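Phosphotriesterase homology protein (PDB 1BF6) hydrolyses phosphorylated glyceryl acetates, and also aromatic acetates and propionates, with the aid of two bound zinc ions. Local coordinates at residues His13-Leu18 / Met58-Phe64. Sequence-based numbering, arbitrary orientation.
Sequences HLHIDL and MGRNAQF. With ZN (zinc ion), chain C.
The imidazole of His15 carries Asn61 CB over the centre of one face, 3.4 Å from the ring centroid, while its CD2 edge meets the face of Phe64 as a T-shaped pair. The two planes stand 65° apart, and His15 CD2 comes 3.5 Å from Phe64 CD2; His15 CB also lies over the phenyl ring. At another edge, near the ring plane, His15 ND1 donates a weak, bent hydrogen bond to Gly59 O (2.8 Å). With CG anti to the backbone N (chi1 -178°), the ring is carried across to the 58-64 segment, where a flat group offering a polarised C-H edge to the phenyl face and an N-H to a carbonyl is well suited. The second ring, His13, has Ile16 CD1 over one face, toward its rim, and Met58 CE 3.7 Å from CE1.

Both segments lie at the C-terminal end of the TIM-barrel strands, where the zinc site is: 13-18 follows strand 7-12 and includes the short strand 16-17, antiparallel to 28-29, and 58-64 leads into helix 62-72, with Asn61 at the N-cap. His13 NE2 binds zinc at 2.2 Å beside His11, Glu124 and Asp242, and Thr54 is hydrogen-bonded to its ND1. Met58's flexible chain, bent at chi3 (82°), brings the methyl against His13 and Ile16 CD1. Asp17 N donates to Met58 O (2.9 Å). Gly59, with positive phi and no side chain, lets the backbones lie close, its CA 4.5 Å from Asp17 CA. One water bridges His15 O and Asn61 N.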
loop_
_atom_site.group_PDB
_atom_site.type_symbol
_atom_site.label_atom_id
_atom_site.label_comp_id
_atom_site.label_asym_id
_atom_site.label_seq_id
_atom_site.Cartn_x
_atom_site.Cartn_y
_atom_site.Cartn_z
ATOM N N HIS A 13 -1.973 -7.060 1.078
ATOM C CA HIS A 13 -2.542 -7.556 2.313
ATOM C C HIS A 13 -2.247 -9.035 2.340
ATOM O O HIS A 13 -2.488 -9.716 1.346
ATOM C CB HIS A 13 -4.053 -7.349 2.351
ATOM C CG HIS A 13 -4.447 -5.915 2.376
ATOM N ND1 HIS A 13 -4.436 -5.136 3.513
ATOM C CD2 HIS A 13 -4.774 -5.083 1.359
ATOM C CE1 HIS A 13 -4.736 -3.890 3.159
ATOM N NE2 HIS A 13 -4.949 -3.816 1.864
ATOM N N LEU A 14 -1.637 -9.503 3.426
ATOM C CA LEU A 14 -1.340 -10.922 3.613
ATOM C C LEU A 14 -2.359 -11.496 4.593
ATOM O O LEU A 14 -2.730 -12.672 4.516
ATOM C CB LEU A 14 0.079 -11.116 4.136
ATOM C CG LEU A 14 1.133 -10.590 3.158
ATOM C CD1 LEU A 14 2.510 -10.940 3.681
ATOM C CD2 LEU A 14 0.906 -11.203 1.784
ATOM N N HIS A 15 -2.764 -10.667 5.554
ATOM C CA HIS A 15 -3.768 -11.064 6.516
ATOM C C HIS A 15 -4.623 -9.857 6.843
ATOM O O HIS A 15 -4.196 -8.937 7.544
ATOM C CB HIS A 15 -3.174 -11.651 7.794
ATOM C CG HIS A 15 -4.217 -12.100 8.771
ATOM N ND1 HIS A 15 -5.094 -11.225 9.374
ATOM C CD2 HIS A 15 -4.547 -13.334 9.224
ATOM C CE1 HIS A 15 -5.920 -11.899 10.157
ATOM N NE2 HIS A 15 -5.609 -13.181 10.083
ATOM N N ILE A 16 -5.822 -9.860 6.278
ATOM C CA ILE A 16 -6.779 -8.792 6.484
ATOM C C ILE A 16 -8.126 -9.443 6.723
ATOM O O ILE A 16 -8.405 -10.523 6.190
ATOM C CB ILE A 16 -6.845 -7.826 5.269
ATOM C CG1 ILE A 16 -7.868 -6.723 5.529
ATOM C CG2 ILE A 16 -7.160 -8.587 3.975
ATOM C CD1 ILE A 16 -7.874 -5.622 4.495
ATOM N N ASP A 17 -8.930 -8.822 7.580
ATOM C CA ASP A 17 -10.252 -9.342 7.891
ATOM C C ASP A 17 -11.280 -8.227 8.015
ATOM O O ASP A 17 -11.423 -7.621 9.080
ATOM C CB ASP A 17 -10.219 -10.178 9.181
ATOM C CG ASP A 17 -11.533 -10.933 9.441
ATOM O OD1 ASP A 17 -12.495 -10.776 8.663
ATOM O OD2 ASP A 17 -11.599 -11.698 10.425
ATOM N N LEU A 18 -11.970 -7.950 6.911
ATOM C CA LEU A 18 -13.029 -6.948 6.871
ATOM C C LEU A 18 -14.368 -7.687 6.720
ATOM O O LEU A 18 -15.372 -7.099 6.295
ATOM C CB LEU A 18 -12.842 -5.996 5.685
ATOM C CG LEU A 18 -11.580 -5.132 5.640
ATOM C CD1 LEU A 18 -11.741 -4.083 4.557
ATOM C CD2 LEU A 18 -11.346 -4.469 6.992
ATOM N N MET A 58 -8.234 -3.327 10.829
ATOM C CA MET A 58 -8.558 -3.838 9.508
ATOM C C MET A 58 -8.379 -5.355 9.617
ATOM O O MET A 58 -8.624 -6.097 8.662
ATOM C CB MET A 58 -7.604 -3.276 8.446
ATOM C CG MET A 58 -7.938 -1.869 7.971
ATOM S SD MET A 58 -6.614 -1.143 6.975
ATOM C CE MET A 58 -6.963 -1.895 5.343
ATOM N N GLY A 59 -7.959 -5.817 10.790
ATOM C CA GLY A 59 -7.769 -7.241 10.999
ATOM C C GLY A 59 -6.337 -7.721 10.866
ATOM O O GLY A 59 -6.099 -8.875 10.485
ATOM N N ARG A 60 -5.381 -6.845 11.191
ATOM C CA ARG A 60 -3.964 -7.194 11.123
ATOM C C ARG A 60 -3.649 -8.364 12.054
ATOM O O ARG A 60 -4.296 -8.548 13.088
ATOM C CB ARG A 60 -3.102 -5.975 11.506
ATOM C CG ARG A 60 -1.572 -6.169 11.360
ATOM C CD ARG A 60 -0.800 -4.947 11.900
ATOM N NE ARG A 60 -0.955 -4.833 13.350
ATOM C CZ ARG A 60 -0.964 -3.686 14.030
ATOM N NH1 ARG A 60 -0.809 -2.525 13.408
ATOM N NH2 ARG A 60 -1.202 -3.704 15.333
ATOM N N ASN A 61 -2.642 -9.147 11.682
ATOM C CA ASN A 61 -2.209 -10.288 12.468
ATOM C C ASN A 61 -0.700 -10.393 12.335
ATOM O O ASN A 61 -0.191 -11.046 11.415
ATOM C CB ASN A 61 -2.868 -11.567 11.952
ATOM C CG ASN A 61 -2.733 -12.725 12.910
ATOM O OD1 ASN A 61 -3.684 -13.480 13.095
ATOM N ND2 ASN A 61 -1.554 -12.900 13.504
ATOM N N ALA A 62 0.011 -9.764 13.269
ATOM C CA ALA A 62 1.467 -9.761 13.270
ATOM C C ALA A 62 2.081 -11.161 13.288
ATOM O O ALA A 62 3.039 -11.423 12.566
ATOM C CB ALA A 62 1.996 -8.932 14.458
ATOM N N GLN A 63 1.516 -12.066 14.081
ATOM C CA GLN A 63 2.055 -13.418 14.171
ATOM C C GLN A 63 1.993 -14.141 12.825
ATOM O O GLN A 63 2.954 -14.797 12.417
ATOM C CB GLN A 63 1.331 -14.226 15.244
ATOM C CG GLN A 63 2.051 -15.499 15.593
ATOM C CD GLN A 63 3.467 -15.247 16.067
ATOM O OE1 GLN A 63 3.682 -14.560 17.067
ATOM N NE2 GLN A 63 4.442 -15.780 15.343
ATOM N N PHE A 64 0.876 -13.960 12.128
ATOM C CA PHE A 64 0.644 -14.560 10.816
ATOM C C PHE A 64 1.720 -14.089 9.850
ATOM O O PHE A 64 2.237 -14.876 9.052
ATOM C CB PHE A 64 -0.727 -14.115 10.312
ATOM C CG PHE A 64 -1.169 -14.785 9.040
ATOM C CD1 PHE A 64 -0.730 -14.329 7.801
ATOM C CD2 PHE A 64 -2.089 -15.833 9.084
ATOM C CE1 PHE A 64 -1.206 -14.903 6.622
ATOM C CE2 PHE A 64 -2.570 -16.412 7.915
ATOM C CZ PHE A 64 -2.131 -15.947 6.690
HETATM ZN ZN ZN C . -5.228 -2.125 0.542
HETATM O O HOH W 1 -1.808 -8.625 8.817
#